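Local coordinates for protein GDP-mannose-dependent alpha-(1-6)-phosphatidylinositol monomannoside mannosyltransferase (Corynebacterium glutamicum, PDB 3OKP) that belongs to the GT-B glycosyltransferases, with two Rossmann-like domains facing each other across a cleft, and carries bound guanosine-5'-diphosphate-alpha-D-mannose, at residues Leu8-Asp13 and Ala96-Met101; Thr198-Cys203 and Ala272-Ala277; Asn268-Ala273 and Leu297-Cys302. All blocks are in the same frame, centred on the assembly; numbering follows the deposited sequence.

Contact 1 (Leu8-Asp13 and Ala96-Met101); sequences LVVTND and APLALM
Val10 and Met101 meet through two torsions: CG1 of Val10 lies anti to its backbone N (chi1 177°), and the chain of Met101 bends at its last torsion (chi3 -67°), which sets the terminal CE 4.0 Å from Val10 CG1. The two side chains cross obliquely. Leu98 does more with the backbone than with side chains. Its CD1 rests against the point where the strand ends, 3.7 Å from Asn12 N and 4.0 Å from Thr11 C, while Val10 CG1 is a looser neighbour of Leu98 CD1 at 4.4 Å. The contact is thus a small apolar one, without polar pairing between the segments. Each side has its own turn. Asp13 N donates to Thr11 OG1 at 2.8 Å, an ST turn that bends the chain as it leaves the strand, and a short 3-10 turn after the cis peptide before Pro97 carries Leu98 and leads to Met101, the N-cap of helix 102-107. The amide end of Asn12 looks outside the pair, its OD1 hydrogen-bonded to the hydroxyl of Ser42 and to the backbone N of Met68. In the N-terminal Rossmann-like domain the contact lies at the C-terminal ends of the adjacent parallel strands 7-11 and 89-92, with helix 72-84 packing on Val10 and Met101 and helix 20-29 on Thr11.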
loop_
_atom_site.group_PDB
_atom_site.type_symbol
_atom_site.label_atom_id
_atom_site.label_comp_id
_atom_site.label_asym_id
_atom_site.label_seq_id
_atom_site.Cartn_x
_atom_site.Cartn_y
_atom_site.Cartn_z
ATOM N N LEU A 8 7.379 -14.533 -16.352
ATOM C CA LEU A 8 6.093 -15.151 -16.057
ATOM C C LEU A 8 5.694 -14.808 -14.627
ATOM O O LEU A 8 6.420 -15.122 -13.679
ATOM C CB LEU A 8 6.146 -16.672 -16.253
ATOM C CG LEU A 8 4.883 -17.486 -15.933
ATOM C CD1 LEU A 8 3.749 -17.170 -16.907
ATOM C CD2 LEU A 8 5.193 -18.974 -15.933
ATOM N N VAL A 9 4.548 -14.148 -14.484
ATOM C CA VAL A 9 3.996 -13.813 -13.173
ATOM C C VAL A 9 3.016 -14.908 -12.754
ATOM O O VAL A 9 2.013 -15.149 -13.435
ATOM C CB VAL A 9 3.291 -12.428 -13.178
ATOM C CG1 VAL A 9 2.778 -12.073 -11.785
ATOM C CG2 VAL A 9 4.231 -11.340 -13.696
ATOM N N VAL A 10 3.323 -15.573 -11.642
ATOM C CA VAL A 10 2.522 -16.688 -11.136
ATOM C C VAL A 10 1.777 -16.223 -9.890
ATOM O O VAL A 10 2.400 -15.848 -8.896
ATOM C CB VAL A 10 3.409 -17.921 -10.807
ATOM C CG1 VAL A 10 2.573 -19.062 -10.218
ATOM C CG2 VAL A 10 4.159 -18.390 -12.048
ATOM N N THR A 11 0.448 -16.248 -9.945
ATOM C CA THR A 11 -0.350 -15.600 -8.903
ATOM C C THR A 11 -1.783 -16.118 -8.764
ATOM O O THR A 11 -2.455 -16.418 -9.753
ATOM C CB THR A 11 -0.355 -14.045 -9.087
ATOM O OG1 THR A 11 -1.072 -13.425 -8.016
ATOM C CG2 THR A 11 -0.965 -13.633 -10.434
ATOM N N ASN A 12 -2.231 -16.213 -7.513
ATOM C CA ASN A 12 -3.634 -16.430 -7.194
ATOM C C ASN A 12 -4.368 -15.092 -7.046
ATOM O O ASN A 12 -5.591 -15.057 -6.916
ATOM C CB ASN A 12 -3.758 -17.247 -5.903
ATOM C CG ASN A 12 -5.185 -17.687 -5.617
ATOM O OD1 ASN A 12 -5.852 -18.265 -6.473
ATOM N ND2 ASN A 12 -5.658 -17.411 -4.407
ATOM N N ASP A 13 -3.609 -13.999 -7.071
ATOM C CA ASP A 13 -4.143 -12.665 -6.803
ATOM C C ASP A 13 -4.036 -11.771 -8.038
ATOM O O ASP A 13 -3.030 -11.095 -8.237
ATOM C CB ASP A 13 -3.388 -12.011 -5.638
ATOM C CG ASP A 13 -3.315 -12.898 -4.408
ATOM O OD1 ASP A 13 -4.378 -13.283 -3.873
ATOM O OD2 ASP A 13 -2.183 -13.197 -3.968
ATOM N N ALA A 96 4.174 -16.659 -0.096
ATOM C CA ALA A 96 3.561 -17.788 0.604
ATOM C C ALA A 96 2.102 -17.987 0.188
ATOM O O ALA A 96 1.309 -17.050 0.277
ATOM C CB ALA A 96 3.667 -17.595 2.112
ATOM N N PRO A 97 1.734 -19.211 -0.248
ATOM C CA PRO A 97 2.558 -20.411 -0.392
ATOM C C PRO A 97 3.055 -20.760 -1.810
ATOM O O PRO A 97 3.790 -21.739 -1.957
ATOM C CB PRO A 97 1.600 -21.509 0.074
ATOM C CG PRO A 97 0.234 -21.024 -0.401
ATOM C CD PRO A 97 0.324 -19.506 -0.567
ATOM N N LEU A 98 2.671 -19.992 -2.832
ATOM C CA LEU A 98 2.946 -20.388 -4.228
ATOM C C LEU A 98 4.424 -20.504 -4.618
ATOM O O LEU A 98 4.771 -21.313 -5.484
ATOM C CB LEU A 98 2.206 -19.496 -5.236
ATOM C CG LEU A 98 0.721 -19.766 -5.509
ATOM C CD1 LEU A 98 0.204 -18.766 -6.534
ATOM C CD2 LEU A 98 0.462 -21.201 -5.975
ATOM N N ALA A 99 5.285 -19.710 -3.981
ATOM C CA ALA A 99 6.727 -19.760 -4.246
ATOM C C ALA A 99 7.389 -21.067 -3.791
ATOM O O ALA A 99 8.588 -21.258 -3.980
ATOM C CB ALA A 99 7.437 -18.548 -3.646
ATOM N N LEU A 100 6.601 -21.965 -3.200
ATOM C CA LEU A 100 7.055 -23.333 -2.937
ATOM C C LEU A 100 7.225 -24.130 -4.239
ATOM O O LEU A 100 7.757 -25.238 -4.228
ATOM C CB LEU A 100 6.111 -24.056 -1.968
ATOM C CG LEU A 100 6.084 -23.578 -0.509
ATOM C CD1 LEU A 100 4.870 -24.146 0.229
ATOM C CD2 LEU A 100 7.373 -23.921 0.230
ATOM N N MET A 101 6.775 -23.548 -5.353
ATOM C CA MET A 101 6.972 -24.117 -6.690
ATOM C C MET A 101 8.232 -23.566 -7.376
ATOM O O MET A 101 8.443 -23.790 -8.571
ATOM C CB MET A 101 5.750 -23.847 -7.579
ATOM C CG MET A 101 4.433 -24.439 -7.079
ATOM S SD MET A 101 3.146 -24.475 -8.355
ATOM C CE MET A 101 2.831 -22.724 -8.604
#

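Contact 2 (Thr198-Cys203 and Ala272-Ala277); sequences TPVIAC and AADIFA
Val200 O takes two backbone donors from the other segment, Asp274 N at 2.9 Å and Ile275 N at 3.2 Å. The Ile275 bond lies nearly along the C=O axis, whereas the Asp274 amide comes in at a C=O...N angle of 144° and tilted from the carbonyl plane. Asp274 also returns a bond to the same residue: Val200 N donates to the anti lone pair of Asp274 OD2 at 2.9 Å, so both polar backbone atoms of Val200 are held by the turn that enters strand 275-278. Arg189 forms a salt bridge to that same carboxylate oxygen and also binds the carbonyl of Thr198. Beyond the turn the pairing becomes regular parallel sheet, with Ala202 N donating to Ile275 O at 2.8 Å and Ala277 N to Ala202 O at 3.0 Å. On one face, Ile201 CG2 packs on Ala277 CB at 3.9 Å. On the other, Ala202 CB meets Ala273 CB at 3.7 Å. Phe276 has CG anti to its backbone N (chi1 177°); its ring meets Ala202 O obliquely, with CD2 3.4 Å from that oxygen. The two strands form the middle of the six-stranded parallel sheet of the C-terminal Rossmann-like domain, between strands 231-235 and 306-308; helix 331-342 covers Ile201 and Ile275, and helix 294-301 lies against Phe276.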
loop_
_atom_site.group_PDB
_atom_site.type_symbol
_atom_site.label_atom_id
_atom_site.label_comp_id
_atom_site.label_asym_id
_atom_site.label_seq_id
_atom_site.Cartn_x
_atom_site.Cartn_y
_atom_site.Cartn_z
ATOM N N THR A 198 -11.757 27.336 6.718
ATOM C CA THR A 198 -11.997 26.165 7.571
ATOM C C THR A 198 -10.728 25.325 7.763
ATOM O O THR A 198 -10.115 24.904 6.779
ATOM C CB THR A 198 -13.119 25.260 7.000
ATOM O OG1 THR A 198 -14.244 26.062 6.621
ATOM C CG2 THR A 198 -13.565 24.216 8.026
ATOM N N PRO A 199 -10.328 25.086 9.032
ATOM C CA PRO A 199 -9.231 24.160 9.307
ATOM C C PRO A 199 -9.713 22.730 9.076
ATOM O O PRO A 199 -10.691 22.298 9.689
ATOM C CB PRO A 199 -8.919 24.396 10.799
ATOM C CG PRO A 199 -9.684 25.633 11.187
ATOM C CD PRO A 199 -10.866 25.666 10.273
ATOM N N VAL A 200 -9.043 22.016 8.177
ATOM C CA VAL A 200 -9.492 20.690 7.763
ATOM C C VAL A 200 -8.403 19.640 7.972
ATOM O O VAL A 200 -7.306 19.739 7.402
ATOM C CB VAL A 200 -9.968 20.680 6.283
ATOM C CG1 VAL A 200 -10.340 19.265 5.844
ATOM C CG2 VAL A 200 -11.152 21.625 6.081
ATOM N N ILE A 201 -8.721 18.645 8.797
ATOM C CA ILE A 201 -7.863 17.488 9.021
ATOM C C ILE A 201 -8.534 16.277 8.383
ATOM O O ILE A 201 -9.680 15.948 8.707
ATOM C CB ILE A 201 -7.643 17.206 10.531
ATOM C CG1 ILE A 201 -7.158 18.467 11.260
ATOM C CG2 ILE A 201 -6.669 16.036 10.724
ATOM C CD1 ILE A 201 -7.451 18.474 12.768
ATOM N N ALA A 202 -7.825 15.626 7.467
ATOM C CA ALA A 202 -8.371 14.465 6.767
ATOM C C ALA A 202 -7.725 13.166 7.232
ATOM O O ALA A 202 -6.502 13.086 7.389
ATOM C CB ALA A 202 -8.216 14.628 5.260
ATOM N N CYS A 203 -8.561 12.157 7.464
ATOM C CA CYS A 203 -8.088 10.804 7.731
ATOM C C CYS A 203 -8.791 9.817 6.811
ATOM O O CYS A 203 -9.956 9.474 7.030
ATOM C CB CYS A 203 -8.297 10.411 9.201
ATOM S SG CYS A 203 -7.689 8.737 9.600
ATOM N N ALA A 272 -7.789 18.997 -0.655
ATOM C CA ALA A 272 -8.331 20.242 -0.109
ATOM C C ALA A 272 -8.059 20.418 1.393
ATOM O O ALA A 272 -8.275 21.499 1.947
ATOM C CB ALA A 272 -9.828 20.342 -0.399
ATOM N N ALA A 273 -7.579 19.357 2.040
ATOM C CA ALA A 273 -7.296 19.378 3.478
ATOM C C ALA A 273 -6.034 20.170 3.821
ATOM O O ALA A 273 -5.123 20.304 3.000
ATOM C CB ALA A 273 -7.185 17.955 4.017
ATOM N N ASP A 274 -5.992 20.688 5.043
ATOM C CA ASP A 274 -4.810 21.371 5.559
ATOM C C ASP A 274 -3.776 20.370 6.082
ATOM O O ASP A 274 -2.572 20.565 5.917
ATOM C CB ASP A 274 -5.208 22.361 6.657
ATOM C CG ASP A 274 -6.077 23.496 6.133
ATOM O OD1 ASP A 274 -5.582 24.296 5.310
ATOM O OD2 ASP A 274 -7.256 23.588 6.543
ATOM N N ILE A 275 -4.259 19.302 6.713
ATOM C CA ILE A 275 -3.400 18.258 7.275
ATOM C C ILE A 275 -4.013 16.888 6.994
ATOM O O ILE A 275 -5.230 16.722 7.084
ATOM C CB ILE A 275 -3.229 18.417 8.821
ATOM C CG1 ILE A 275 -2.706 19.812 9.189
ATOM C CG2 ILE A 275 -2.307 17.329 9.395
ATOM C CD1 ILE A 275 -2.816 20.140 10.677
ATOM N N PHE A 276 -3.167 15.920 6.639
ATOM C CA PHE A 276 -3.557 14.513 6.656
ATOM C C PHE A 276 -2.977 13.867 7.907
ATOM O O PHE A 276 -1.777 13.968 8.168
ATOM C CB PHE A 276 -3.084 13.759 5.405
ATOM C CG PHE A 276 -3.412 12.280 5.430
ATOM C CD1 PHE A 276 -2.523 11.360 5.994
ATOM C CD2 PHE A 276 -4.617 11.813 4.911
ATOM C CE1 PHE A 276 -2.833 9.999 6.038
ATOM C CE2 PHE A 276 -4.932 10.456 4.942
ATOM C CZ PHE A 276 -4.039 9.547 5.510
ATOM N N ALA A 277 -3.834 13.202 8.675
ATOM C CA ALA A 277 -3.407 12.547 9.905
ATOM C C ALA A 277 -3.961 11.130 9.993
ATOM O O ALA A 277 -5.152 10.899 9.762
ATOM C CB ALA A 277 -3.826 13.369 11.122
#

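Contact 3 (Asn268-Ala273 and Leu297-Cys302); sequences NTLAAA and LEAQAC. With GDD (guanosine-5'-diphosphate-alpha-D-mannose), chain B.
Leu270 is the main bump of this helix pair, its forked tip entering a hollow formed by Glu298, Ala299 and Cys302. With CG anti to the backbone N (chi1 175°), the side chain leaves its helix towards the other, and its two methyls divide the hollow between them. CD1 settles on the small methyl of Ala299, 3.9 Å from CB. CD2 takes the other side, 4.0 Å from Cys302 SG, and also lies over the backbone of Glu298 near its carbonyl. One residue on, the shapes are reversed: Cys302 CB rests on Ala271, 4.0 Å from its CA and 4.1 Å from its CB, and the short side chains let the backbones come close there. One water bridges the two chain segments, donating to Ala271 O at 2.7 Å and to Cys302 O at 2.6 Å. In the C-terminal Rossmann-like domain, helices 263-272 and 294-301 precede and follow strand 275-278 and pack on the same face of the sheet. Glu298, extended beyond CG, points its carboxylate to the ribose of guanosine-5'-diphosphate-alpha-D-mannose: O2' donates to OE1 at 2.8 Å and O3' to OE2 at 2.7 Å, consistent with the second glutamate of the E-X7-E motif of such glycosyltransferases. Lys211, Arg206 and the carbonyl of Leu261 also hydrogen-bond the ligand.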
loop_
_atom_site.group_PDB
_atom_site.type_symbol
_atom_site.label_atom_id
_atom_site.label_comp_id
_atom_site.label_asym_id
_atom_site.label_seq_id
_atom_site.Cartn_x
_atom_site.Cartn_y
_atom_site.Cartn_z
ATOM N N ASN A 268 -10.158 14.565 -4.163
ATOM C CA ASN A 268 -10.498 15.988 -4.073
ATOM C C ASN A 268 -10.550 16.477 -2.625
ATOM O O ASN A 268 -10.031 17.548 -2.302
ATOM C CB ASN A 268 -11.833 16.273 -4.772
ATOM C CG ASN A 268 -11.763 16.089 -6.284
ATOM O OD1 ASN A 268 -10.684 16.097 -6.881
ATOM N ND2 ASN A 268 -12.923 15.934 -6.911
ATOM N N THR A 269 -11.175 15.673 -1.767
ATOM C CA THR A 269 -11.268 15.944 -0.334
ATOM C C THR A 269 -9.880 15.939 0.319
ATOM O O THR A 269 -9.546 16.842 1.093
ATOM C CB THR A 269 -12.201 14.919 0.349
ATOM O OG1 THR A 269 -13.488 14.957 -0.284
ATOM C CG2 THR A 269 -12.364 15.214 1.840
ATOM N N LEU A 270 -9.077 14.927 -0.010
ATOM C CA LEU A 270 -7.707 14.826 0.490
ATOM C C LEU A 270 -6.890 16.067 0.117
ATOM O O LEU A 270 -6.286 16.701 0.983
ATOM C CB LEU A 270 -7.037 13.545 -0.032
ATOM C CG LEU A 270 -5.553 13.267 0.251
ATOM C CD1 LEU A 270 -5.222 13.337 1.738
ATOM C CD2 LEU A 270 -5.147 11.914 -0.319
ATOM N N ALA A 271 -6.907 16.421 -1.168
ATOM C CA ALA A 271 -6.120 17.544 -1.685
ATOM C C ALA A 271 -6.545 18.906 -1.122
ATOM O O ALA A 271 -5.751 19.851 -1.105
ATOM C CB ALA A 271 -6.165 17.556 -3.210
ATOM N N ALA A 272 -7.789 18.997 -0.655
ATOM C CA ALA A 272 -8.331 20.242 -0.109
ATOM C C ALA A 272 -8.059 20.418 1.393
ATOM O O ALA A 272 -8.275 21.499 1.947
ATOM C CB ALA A 272 -9.828 20.342 -0.399
ATOM N N ALA A 273 -7.579 19.357 2.040
ATOM C CA ALA A 273 -7.296 19.378 3.478
ATOM C C ALA A 273 -6.034 20.170 3.821
ATOM O O ALA A 273 -5.123 20.304 3.000
ATOM C CB ALA A 273 -7.185 17.955 4.017
ATOM N N LEU A 297 1.531 8.301 1.410
ATOM C CA LEU A 297 2.138 8.626 0.123
ATOM C C LEU A 297 1.153 9.372 -0.761
ATOM O O LEU A 297 1.533 10.293 -1.484
ATOM C CB LEU A 297 2.626 7.351 -0.574
ATOM C CG LEU A 297 3.567 6.462 0.246
ATOM C CD1 LEU A 297 3.797 5.142 -0.459
ATOM C CD2 LEU A 297 4.890 7.167 0.529
ATOM N N GLU A 298 -0.114 8.966 -0.687
ATOM C CA GLU A 298 -1.206 9.624 -1.399
ATOM C C GLU A 298 -1.376 11.077 -0.951
ATOM O O GLU A 298 -1.584 11.966 -1.777
ATOM C CB GLU A 298 -2.511 8.845 -1.195
ATOM C CG GLU A 298 -2.549 7.502 -1.928
ATOM C CD GLU A 298 -3.728 6.626 -1.531
ATOM O OE1 GLU A 298 -4.466 6.973 -0.579
ATOM O OE2 GLU A 298 -3.914 5.575 -2.176
ATOM N N ALA A 299 -1.274 11.303 0.360
ATOM C CA ALA A 299 -1.381 12.640 0.940
ATOM C C ALA A 299 -0.227 13.529 0.488
ATOM O O ALA A 299 -0.441 14.660 0.047
ATOM C CB ALA A 299 -1.420 12.555 2.457
ATOM N N GLN A 300 0.991 13.002 0.591
ATOM C CA GLN A 300 2.188 13.712 0.137
ATOM C C GLN A 300 2.122 14.023 -1.354
ATOM O O GLN A 300 2.511 15.108 -1.780
ATOM C CB GLN A 300 3.446 12.914 0.472
ATOM C CG GLN A 300 3.789 12.916 1.951
ATOM C CD GLN A 300 4.944 11.995 2.278
ATOM O OE1 GLN A 300 6.084 12.436 2.381
ATOM N NE2 GLN A 300 4.655 10.705 2.432
ATOM N N ALA A 301 1.607 13.072 -2.133
ATOM C CA ALA A 301 1.387 13.267 -3.567
ATOM C C ALA A 301 0.386 14.390 -3.864
ATOM O O ALA A 301 0.475 15.045 -4.907
ATOM C CB ALA A 301 0.943 11.965 -4.217
ATOM N N CYS A 302 -0.557 14.607 -2.946
ATOM C CA CYS A 302 -1.523 15.709 -3.054
ATOM C C CYS A 302 -1.005 17.026 -2.449
ATOM O O CYS A 302 -1.736 18.023 -2.398
ATOM C CB CYS A 302 -2.862 15.317 -2.416
ATOM S SG CYS A 302 -3.800 14.077 -3.352
HETATM N N2 GDD B . -12.060 4.972 -2.850
HETATM C C2 GDD B . -11.741 4.981 -1.533
HETATM N N1 GDD B . -12.627 5.463 -0.629
HETATM N N3 GDD B . -10.537 4.510 -1.131
HETATM C C4 GDD B . -10.201 4.514 0.186
HETATM C C5 GDD B . -11.097 5.001 1.125
HETATM C C6 GDD B . -12.329 5.482 0.693
HETATM O O6 GDD B . -13.157 5.927 1.515
HETATM N N7 GDD B . -10.516 4.885 2.336
HETATM C C8 GDD B . -9.292 4.338 2.152
HETATM N N9 GDD B . -9.107 4.113 0.841
HETATM C "C1'" GDD B . -7.905 3.532 0.189
HETATM C "C2'" GDD B . -6.741 4.509 0.241
HETATM O "O2'" GDD B . -6.789 5.449 -0.835
HETATM C "C3'" GDD B . -5.533 3.597 0.167
HETATM O "O3'" GDD B . -5.133 3.413 -1.196
HETATM C "C4'" GDD B . -6.006 2.269 0.751
HETATM O "O4'" GDD B . -7.436 2.343 0.832
HETATM C "C5'" GDD B . -5.422 2.020 2.140
HETATM O "O5'" GDD B . -4.228 1.236 2.060
HETATM P PA GDD B . -3.211 1.267 3.095
HETATM O O1A GDD B . -2.188 0.678 2.679
HETATM O O2A GDD B . -2.902 2.454 3.367
HETATM O O3A GDD B . -3.679 0.626 4.310
HETATM P PB GDD B . -4.244 -0.712 4.378
HETATM O O2B GDD B . -3.674 -1.486 3.579
HETATM O O3B GDD B . -4.107 -1.151 5.540
HETATM O O1B GDD B . -5.654 -0.663 4.082
HETATM O O HOH W 1 -3.501 19.944 -2.502
#

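From the N terminus, contact 1 comes first: it closes a loop of 82 residues and joins the end of strand 7-11 to the segment before helix 102-107 in the N-terminal domain. Contact 2 follows in series, about 40 Å away between centres and on the opposite side of the chain's centre. It closes 68 residues, pairing strand 200-204 with strand 275-278. Contact 3 opens on the stretch where contact 2 ends, sharing Ala272 and Ala273, and closes a shorter loop of 23 residues that contains strand 275-278. Phe276 of contact 2 packs against Leu270 and Ala299 of contact 3, so sheet and helices of the C-terminal domain join next to the bound ligand.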